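Local coordinates for protein beta-L-arabinobiosidase (Bacteroides thetaiotaomicron, PDB 5MQR) that probably hydrolyses arabinose-containing glycosidic linkages of plant pectin, as a multidomain glycosidase of a gut bacterium, at residues A[419-428]-A[441-449]; A[527-535]-A[543-551]. All coordinates share one frame; numbering follows the deposited sequence. Where two conformers were deposited one is given.

Interaction 1: residues A[419-428]-A[441-449]; sequences FSKSGSIAEL and VSLEGEWLK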
loop_
_atom_site.group_PDB
_atom_site.type_symbol
_atom_site.label_atom_id
_atom_site.label_comp_id
_atom_site.label_asym_id
_atom_site.label_seq_id
_atom_site.Cartn_x
_atom_site.Cartn_y
_atom_site.Cartn_z
ATOM N N PHE A 419 7.651 -22.553 1.836
ATOM C CA PHE A 419 8.407 -22.291 3.072
ATOM C C PHE A 419 9.874 -22.733 3.010
ATOM O O PHE A 419 10.680 -22.252 3.791
ATOM C CB PHE A 419 7.721 -22.913 4.286
ATOM C CG PHE A 419 6.325 -22.412 4.509
ATOM C CD1 PHE A 419 6.086 -21.060 4.741
ATOM C CD2 PHE A 419 5.238 -23.291 4.475
ATOM C CE1 PHE A 419 4.794 -20.590 4.922
ATOM C CE2 PHE A 419 3.948 -22.825 4.659
ATOM C CZ PHE A 419 3.725 -21.470 4.888
ATOM N N SER A 420 10.212 -23.619 2.066
ATOM C CA SER A 420 11.603 -24.066 1.843
ATOM C C SER A 420 12.475 -22.911 1.364
ATOM O O SER A 420 13.686 -22.941 1.521
ATOM C CB SER A 420 11.667 -25.231 0.833
ATOM O OG SER A 420 11.335 -24.801 -0.472
ATOM N N LYS A 421 11.852 -21.887 0.800
ATOM C CA LYS A 421 12.575 -20.681 0.411
ATOM C C LYS A 421 12.961 -19.780 1.586
ATOM O O LYS A 421 13.665 -18.787 1.378
ATOM C CB LYS A 421 11.759 -19.879 -0.620
ATOM C CG LYS A 421 11.620 -20.579 -1.968
ATOM C CD LYS A 421 10.942 -19.635 -2.963
ATOM C CE LYS A 421 10.661 -20.287 -4.319
ATOM N NZ LYS A 421 9.690 -19.431 -5.067
ATOM N N SER A 422 12.498 -20.099 2.798
ATOM C CA SER A 422 12.801 -19.301 3.986
ATOM C C SER A 422 13.659 -20.112 4.922
ATOM O O SER A 422 13.350 -21.268 5.202
ATOM C CB SER A 422 11.509 -18.888 4.667
ATOM O OG SER A 422 10.778 -18.023 3.818
ATOM N N GLY A 423 14.754 -19.522 5.382
ATOM C CA GLY A 423 15.681 -20.188 6.297
ATOM C C GLY A 423 15.243 -20.161 7.744
ATOM O O GLY A 423 15.630 -21.027 8.507
ATOM N N SER A 424 14.435 -19.172 8.121
ATOM C CA SER A 424 13.958 -19.007 9.506
ATOM C C SER A 424 12.643 -18.221 9.481
ATOM O O SER A 424 12.300 -17.608 8.450
ATOM C CB SER A 424 14.990 -18.246 10.346
ATOM O OG SER A 424 15.104 -16.889 9.895
ATOM N N ILE A 425 11.917 -18.231 10.607
ATOM C CA ILE A 425 10.623 -17.539 10.671
ATOM C C ILE A 425 10.732 -16.025 10.498
ATOM O O ILE A 425 9.794 -15.408 9.988
ATOM C CB ILE A 425 9.767 -17.897 11.915
ATOM C CG1 ILE A 425 10.457 -17.543 13.224
ATOM C CG2 ILE A 425 9.373 -19.375 11.878
ATOM C CD1 ILE A 425 9.518 -17.675 14.416
ATOM N N ALA A 426 11.879 -15.445 10.866
ATOM C CA ALA A 426 12.154 -14.039 10.589
ATOM C C ALA A 426 11.945 -13.677 9.125
ATOM O O ALA A 426 11.712 -12.511 8.830
ATOM C CB ALA A 426 13.579 -13.666 11.001
ATOM N N GLU A 427 12.061 -14.643 8.209
ATOM C CA GLU A 427 11.829 -14.390 6.782
ATOM C C GLU A 427 10.374 -14.568 6.333
ATOM O O GLU A 427 10.054 -14.330 5.158
ATOM C CB GLU A 427 12.766 -15.258 5.931
ATOM C CG GLU A 427 14.235 -14.847 5.988
ATOM C CD GLU A 427 15.136 -15.940 5.467
ATOM O OE1 GLU A 427 15.106 -16.206 4.246
ATOM O OE2 GLU A 427 15.860 -16.556 6.284
ATOM N N LEU A 428 9.492 -14.976 7.243
ATOM C CA LEU A 428 8.061 -15.053 6.949
ATOM C C LEU A 428 7.377 -13.703 7.145
ATOM O O LEU A 428 6.528 -13.520 8.025
ATOM C CB LEU A 428 7.383 -16.148 7.759
ATOM C CG LEU A 428 7.937 -17.557 7.554
ATOM C CD1 LEU A 428 7.090 -18.579 8.312
ATOM C CD2 LEU A 428 8.018 -17.939 6.090
ATOM N N VAL A 441 6.351 -21.841 17.017
ATOM C CA VAL A 441 6.212 -21.957 15.585
ATOM C C VAL A 441 7.610 -21.966 14.966
ATOM O O VAL A 441 8.450 -21.185 15.369
ATOM C CB VAL A 441 5.379 -20.775 15.052
ATOM C CG1 VAL A 441 5.372 -20.755 13.527
ATOM C CG2 VAL A 441 3.974 -20.847 15.619
ATOM N N SER A 442 7.852 -22.836 13.990
ATOM C CA SER A 442 9.173 -22.959 13.399
ATOM C C SER A 442 9.074 -23.472 11.981
ATOM O O SER A 442 8.015 -23.912 11.567
ATOM C CB SER A 442 10.048 -23.937 14.225
ATOM O OG SER A 442 9.447 -25.234 14.231
ATOM N N LEU A 443 10.197 -23.445 11.264
ATOM C CA LEU A 443 10.293 -24.044 9.936
ATOM C C LEU A 443 11.008 -25.388 9.972
ATOM O O LEU A 443 11.903 -25.614 10.782
ATOM C CB LEU A 443 11.031 -23.111 8.988
ATOM C CG LEU A 443 10.267 -21.829 8.644
ATOM C CD1 LEU A 443 11.167 -20.835 7.922
ATOM C CD2 LEU A 443 9.046 -22.145 7.808
ATOM N N GLU A 444 10.589 -26.272 9.086
ATOM C CA GLU A 444 11.223 -27.557 8.900
ATOM C C GLU A 444 11.158 -27.865 7.409
ATOM O O GLU A 444 10.264 -28.568 6.928
ATOM C CB GLU A 444 10.511 -28.623 9.740
ATOM C CG GLU A 444 11.094 -30.032 9.657
ATOM C CD GLU A 444 10.211 -31.053 10.363
ATOM O OE1 GLU A 444 10.206 -31.079 11.607
ATOM O OE2 GLU A 444 9.495 -31.831 9.679
ATOM N N GLY A 445 12.124 -27.307 6.682
ATOM C CA GLY A 445 12.183 -27.438 5.229
ATOM C C GLY A 445 10.963 -26.811 4.574
ATOM O O GLY A 445 10.718 -25.611 4.734
ATOM N N GLU A 446 10.174 -27.647 3.900
ATOM C CA GLU A 446 8.974 -27.213 3.160
ATOM C C GLU A 446 7.811 -26.861 4.121
ATOM O O GLU A 446 6.813 -26.282 3.696
ATOM C CB GLU A 446 8.550 -28.315 2.138
ATOM C CG GLU A 446 7.774 -29.490 2.760
ATOM C CD GLU A 446 7.742 -30.788 1.933
ATOM O OE1 GLU A 446 8.834 -31.362 1.715
ATOM O OE2 GLU A 446 6.623 -31.281 1.557
ATOM N N TRP A 447 7.940 -27.237 5.394
ATOM C CA TRP A 447 6.860 -27.155 6.359
ATOM C C TRP A 447 6.967 -25.958 7.324
ATOM O O TRP A 447 8.025 -25.714 7.939
ATOM C CB TRP A 447 6.821 -28.423 7.210
ATOM C CG TRP A 447 6.597 -29.727 6.479
ATOM C CD1 TRP A 447 7.504 -30.728 6.306
ATOM C CD2 TRP A 447 5.377 -30.195 5.912
ATOM N NE1 TRP A 447 6.943 -31.765 5.626
ATOM C CE2 TRP A 447 5.634 -31.470 5.367
ATOM C CE3 TRP A 447 4.100 -29.642 5.768
ATOM C CZ2 TRP A 447 4.656 -32.217 4.703
ATOM C CZ3 TRP A 447 3.121 -30.385 5.121
ATOM C CH2 TRP A 447 3.405 -31.666 4.604
ATOM N N LEU A 448 5.856 -25.247 7.468
ATOM C CA LEU A 448 5.638 -24.369 8.613
ATOM C C LEU A 448 5.073 -25.247 9.725
ATOM O O LEU A 448 4.021 -25.861 9.539
ATOM C CB LEU A 448 4.656 -23.267 8.266
ATOM C CG LEU A 448 4.328 -22.251 9.364
ATOM C CD1 LEU A 448 5.565 -21.549 9.923
ATOM C CD2 LEU A 448 3.365 -21.234 8.793
ATOM N N LYS A 449 5.776 -25.331 10.855
ATOM C CA LYS A 449 5.418 -26.276 11.928
ATOM C C LYS A 449 4.865 -25.538 13.127
ATOM O O LYS A 449 5.413 -24.530 13.542
ATOM C CB LYS A 449 6.627 -27.096 12.372
ATOM C CG LYS A 449 6.290 -28.373 13.138
ATOM C CD LYS A 449 7.453 -29.043 13.880
ATOM C CE LYS A 449 8.817 -28.735 13.316
ATOM N NZ LYS A 449 9.878 -29.655 13.741
HETATM O O HOH W 1 5.976 -24.916 1.567
HETATM O O HOH W 2 12.564 -23.811 5.595
#
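F419 lies against L443, E446 and L448, where the loop 419-428 crosses a tight beta hairpin at the edge of a beta sandwich. Strands 441-444 and 447-449 pair across a type II' turn, whose first corner is G445; its positive phi suits glycine. CB of F419 rests 3.8 Å from L443 CD2 and also faces E446 O, which lies in the ring plane at its edge, 3.5 Å from ring atom CD2. CE2 meets L448 CB, which covers one ring face, 3.8 Å from the F419 ring centroid and 16° off the normal, a CH-pi contact. At the tip, CZ reaches L448 CD2, which CE1 meets more loosely. With CG anti to the carbonyl carbon (chi1 -59°), the ring is laid against L448 on the hairpin, where W431 and V607 also touch it. With an alanine's methyl in place of the ring, L448 CB would probably lose its cover and a gap open between loop and hairpin.

Branched aliphatic side chains suit the rest of the contact. L443 forks: its CD1 sits 3.4 Å from the backbone S424 C, while CD2 also meets L428 CD1. L428 CD1 packs 3.7 Å from L448 CD1, and I425 CG2 lies over the backbone at S442 CA. I433 of the facing sheet backs both I425 and L428. No direct hydrogen bond joins the two segments, so water does the polar work. One water accepts from F419 N at 2.9 Å and donates to E446 O at 2.7 Å, the same carbonyl oxygen that meets the ring edge.

Interaction 2: residues A[527-535]-A[543-551]; sequences GKTYHVEAV and IQVYVDGKR
The side chains of Y530 and D548 pass at a slant, the ring and carboxylate planes 21° apart, with OD2 of D548 4.0 Å from CD1 of Y530. The same ring atom meets V547 CG1, while the hydroxyl reaches past this contact to E525 N. The other oxygen, D548 OD1, takes the proton of H531 N at 2.9 Å in an almost straight bond (175°), met nearly along its C-O axis. D548 CG stands anti to the carbonyl carbon (chi1 -61°), which turns the carboxylate back to H531. As D548 N also donates to H531 O, at 2.8 Å, one aspartate grips both polar backbone atoms of that residue, and its side chain stands in for a strand carbonyl just where the strand ends.

These bonds prolong an antiparallel beta hairpin, 530-535 against 543-547, in which E533 with Y546 and V535 with Q544 are hydrogen-bonded pairs. Beyond V547 the chain reverses through a type I' turn; D548 and G549 occupy its left-handed corners, to which Asp and Gly are well suited. V532, A534, V545 and V547 share one face, small or branched side chains for an interior next to strands 498-504 and 518-523. On the other face, the Y546 ring turns its edge to E533 O, 3.7 Å from CD1, and has V535 CG2 4.0 Å from CE1. R551 CG lies 3.8 Å above one face of that ring. The arginine then reaches on to Q544, its NH1 giving a 2.9 Å bond to OE1, which lies in the guanidinium plane.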
loop_
_atom_site.group_PDB
_atom_site.type_symbol
_atom_site.label_atom_id
_atom_site.label_comp_id
_atom_site.label_asym_id
_atom_site.label_seq_id
_atom_site.Cartn_x
_atom_site.Cartn_y
_atom_site.Cartn_z
ATOM N N GLY A 527 1.187 -38.576 10.372
ATOM C CA GLY A 527 2.331 -38.731 9.451
ATOM C C GLY A 527 2.017 -38.772 7.958
ATOM O O GLY A 527 2.873 -39.094 7.146
ATOM N N LYS A 528 0.797 -38.410 7.584
ATOM C CA LYS A 528 0.323 -38.506 6.217
ATOM C C LYS A 528 0.062 -37.081 5.734
ATOM O O LYS A 528 -0.446 -36.239 6.485
ATOM C CB LYS A 528 -0.958 -39.336 6.219
ATOM C CG LYS A 528 -1.363 -39.935 4.889
ATOM C CD LYS A 528 -2.291 -41.142 5.068
ATOM C CE LYS A 528 -2.579 -41.827 3.731
ATOM N NZ LYS A 528 -3.282 -40.898 2.801
ATOM N N THR A 529 0.434 -36.812 4.492
ATOM C CA THR A 529 0.245 -35.516 3.872
ATOM C C THR A 529 -1.078 -35.526 3.078
ATOM O O THR A 529 -1.273 -36.367 2.197
ATOM C CB THR A 529 1.444 -35.195 2.962
ATOM O OG1 THR A 529 2.613 -35.047 3.780
ATOM C CG2 THR A 529 1.226 -33.899 2.167
ATOM N N TYR A 530 -1.965 -34.592 3.419
ATOM C CA TYR A 530 -3.262 -34.411 2.778
ATOM C C TYR A 530 -3.249 -33.076 2.016
ATOM O O TYR A 530 -2.831 -32.056 2.563
ATOM C CB TYR A 530 -4.364 -34.365 3.836
ATOM C CG TYR A 530 -4.535 -35.644 4.624
ATOM C CD1 TYR A 530 -5.154 -36.763 4.056
ATOM C CD2 TYR A 530 -4.095 -35.740 5.933
ATOM C CE1 TYR A 530 -5.324 -37.943 4.774
ATOM C CE2 TYR A 530 -4.263 -36.910 6.655
ATOM C CZ TYR A 530 -4.874 -38.003 6.065
ATOM O OH TYR A 530 -5.035 -39.131 6.787
ATOM N N HIS A 531 -3.670 -33.087 0.755
ATOM C CA HIS A 531 -3.820 -31.871 0.019
ATOM C C HIS A 531 -5.246 -31.342 0.223
ATOM O O HIS A 531 -6.215 -31.965 -0.223
ATOM C CB HIS A 531 -3.511 -32.072 -1.460
ATOM C CG HIS A 531 -3.463 -30.784 -2.208
ATOM N ND1 HIS A 531 -2.505 -29.823 -1.959
ATOM C CD2 HIS A 531 -4.289 -30.260 -3.146
ATOM C CE1 HIS A 531 -2.738 -28.768 -2.723
ATOM N NE2 HIS A 531 -3.810 -29.011 -3.456
ATOM N N VAL A 532 -5.352 -30.206 0.904
ATOM C CA VAL A 532 -6.637 -29.627 1.264
ATOM C C VAL A 532 -6.922 -28.436 0.382
ATOM O O VAL A 532 -6.045 -27.594 0.216
ATOM C CB VAL A 532 -6.670 -29.135 2.717
ATOM C CG1 VAL A 532 -8.084 -28.695 3.090
ATOM C CG2 VAL A 532 -6.200 -30.247 3.644
ATOM N N GLU A 533 -8.130 -28.393 -0.192
ATOM C CA GLU A 533 -8.597 -27.213 -0.940
ATOM C C GLU A 533 -9.962 -26.814 -0.406
ATOM O O GLU A 533 -10.866 -27.619 -0.296
ATOM C CB GLU A 533 -8.670 -27.422 -2.470
ATOM C CG GLU A 533 -8.905 -26.098 -3.229
ATOM C CD GLU A 533 -8.762 -26.183 -4.742
ATOM O OE1 GLU A 533 -8.653 -27.304 -5.269
ATOM O OE2 GLU A 533 -8.773 -25.112 -5.414
ATOM N N ALA A 534 -10.092 -25.555 -0.035
ATOM C CA ALA A 534 -11.336 -25.012 0.460
ATOM C C ALA A 534 -11.815 -23.938 -0.537
ATOM O O ALA A 534 -11.050 -23.035 -0.899
ATOM C CB ALA A 534 -11.138 -24.435 1.842
ATOM N N VAL A 535 -13.072 -24.050 -0.976
ATOM C CA VAL A 535 -13.693 -23.082 -1.866
ATOM C C VAL A 535 -14.865 -22.433 -1.126
ATOM O O VAL A 535 -15.812 -23.130 -0.750
ATOM C CB VAL A 535 -14.191 -23.763 -3.150
ATOM C CG1 VAL A 535 -14.809 -22.733 -4.101
ATOM C CG2 VAL A 535 -13.042 -24.545 -3.786
ATOM N N ILE A 543 -19.044 -23.187 1.902
ATOM C CA ILE A 543 -17.693 -23.678 1.857
ATOM C C ILE A 543 -17.750 -25.150 1.387
ATOM O O ILE A 543 -18.554 -25.939 1.894
ATOM C CB ILE A 543 -16.980 -23.504 3.231
ATOM C CG1 ILE A 543 -15.605 -24.194 3.249
ATOM C CG2 ILE A 543 -17.854 -23.978 4.390
ATOM C CD1 ILE A 543 -14.664 -23.746 4.373
ATOM N N GLN A 544 -16.917 -25.479 0.401
ATOM C CA GLN A 544 -16.681 -26.840 -0.054
ATOM C C GLN A 544 -15.233 -27.192 0.220
ATOM O O GLN A 544 -14.338 -26.383 -0.043
ATOM C CB GLN A 544 -16.914 -26.944 -1.539
ATOM C CG GLN A 544 -18.363 -26.770 -1.906
ATOM C CD GLN A 544 -18.555 -26.660 -3.397
ATOM O OE1 GLN A 544 -18.920 -27.648 -4.058
ATOM N NE2 GLN A 544 -18.294 -25.464 -3.945
ATOM N N VAL A 545 -15.001 -28.384 0.745
ATOM C CA VAL A 545 -13.667 -28.799 1.136
ATOM C C VAL A 545 -13.304 -30.043 0.337
ATOM O O VAL A 545 -14.116 -30.966 0.190
ATOM C CB VAL A 545 -13.569 -29.040 2.652
ATOM C CG1 VAL A 545 -12.243 -29.663 3.029
ATOM C CG2 VAL A 545 -13.724 -27.712 3.379
ATOM N N TYR A 546 -12.098 -30.028 -0.213
ATOM C CA TYR A 546 -11.587 -31.157 -0.961
ATOM C C TYR A 546 -10.335 -31.655 -0.262
ATOM O O TYR A 546 -9.522 -30.867 0.230
ATOM C CB TYR A 546 -11.249 -30.752 -2.397
ATOM C CG TYR A 546 -12.434 -30.252 -3.217
ATOM C CD1 TYR A 546 -12.874 -28.931 -3.129
ATOM C CD2 TYR A 546 -13.103 -31.109 -4.095
ATOM C CE1 TYR A 546 -13.961 -28.484 -3.889
ATOM C CE2 TYR A 546 -14.170 -30.672 -4.865
ATOM C CZ TYR A 546 -14.602 -29.370 -4.749
ATOM O OH TYR A 546 -15.672 -28.983 -5.510
ATOM N N VAL A 547 -10.189 -32.972 -0.225
ATOM C CA VAL A 547 -8.968 -33.586 0.228
ATOM C C VAL A 547 -8.477 -34.523 -0.861
ATOM O O VAL A 547 -9.231 -35.413 -1.332
ATOM C CB VAL A 547 -9.177 -34.337 1.548
ATOM C CG1 VAL A 547 -7.937 -35.173 1.892
ATOM C CG2 VAL A 547 -9.505 -33.339 2.658
ATOM N N ASP A 548 -7.216 -34.317 -1.257
ATOM C CA ASP A 548 -6.577 -35.122 -2.317
ATOM C C ASP A 548 -7.455 -35.176 -3.568
ATOM O O ASP A 548 -7.607 -36.213 -4.184
ATOM C CB ASP A 548 -6.243 -36.544 -1.811
ATOM C CG ASP A 548 -5.262 -36.546 -0.627
ATOM O OD1 ASP A 548 -4.470 -35.591 -0.500
ATOM O OD2 ASP A 548 -5.261 -37.528 0.159
ATOM N N GLY A 549 -8.054 -34.048 -3.919
ATOM C CA GLY A 549 -8.888 -33.958 -5.110
ATOM C C GLY A 549 -10.347 -34.405 -4.992
ATOM O O GLY A 549 -11.086 -34.243 -5.940
ATOM N N LYS A 550 -10.773 -34.942 -3.846
ATOM C CA LYS A 550 -12.151 -35.409 -3.672
ATOM C C LYS A 550 -12.923 -34.561 -2.683
ATOM O O LYS A 550 -12.422 -34.247 -1.610
ATOM C CB LYS A 550 -12.158 -36.874 -3.244
ATOM C CG LYS A 550 -11.962 -37.792 -4.453
ATOM C CD LYS A 550 -11.072 -39.006 -4.189
ATOM C CE LYS A 550 -10.684 -39.652 -5.519
ATOM N NZ LYS A 550 -10.198 -41.040 -5.294
ATOM N N ARG A 551 -14.158 -34.224 -3.039
ATOM C CA ARG A 551 -14.986 -33.444 -2.151
ATOM C C ARG A 551 -15.416 -34.258 -0.946
ATOM O O ARG A 551 -15.951 -35.337 -1.082
ATOM C CB ARG A 551 -16.211 -32.848 -2.852
ATOM C CG ARG A 551 -16.648 -31.571 -2.121
ATOM C CD ARG A 551 -17.804 -30.862 -2.783
ATOM N NE ARG A 551 -18.988 -31.726 -2.820
ATOM C CZ ARG A 551 -20.186 -31.335 -3.248
ATOM N NH1 ARG A 551 -20.386 -30.079 -3.662
ATOM N NH2 ARG A 551 -21.195 -32.205 -3.257
HETATM O O HOH W 3 -3.020 -38.182 1.229
HETATM O O HOH W 4 -1.409 -35.676 -0.519
HETATM O O HOH W 5 -8.005 -31.601 -2.610
HETATM O O HOH W 6 -18.192 -22.941 -2.297
#

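In the fold
From the N terminus the chain leaves strand 416-417, runs through the loop 419-428, passes into the facing mixed sheet as strand 431-435, and returns as the hairpin 441-449; interaction 1 closes that excursion. After strand 470-479 and the strands leading to 518-523, interaction 2 closes the short connection between 527-535 and 543-551. The two are in series, neither enclosing nor crossing the other. Both reach one antiparallel sheet, interaction 1 through the hairpin 441-449 and interaction 2 through both its strands; strands 600-610 and 470-479 link them, with the two hairpins on different sides of that pair. Their centres are about 22 Å apart, yet they touch where W447 CH2 packs 3.6 Å from T529 OG1.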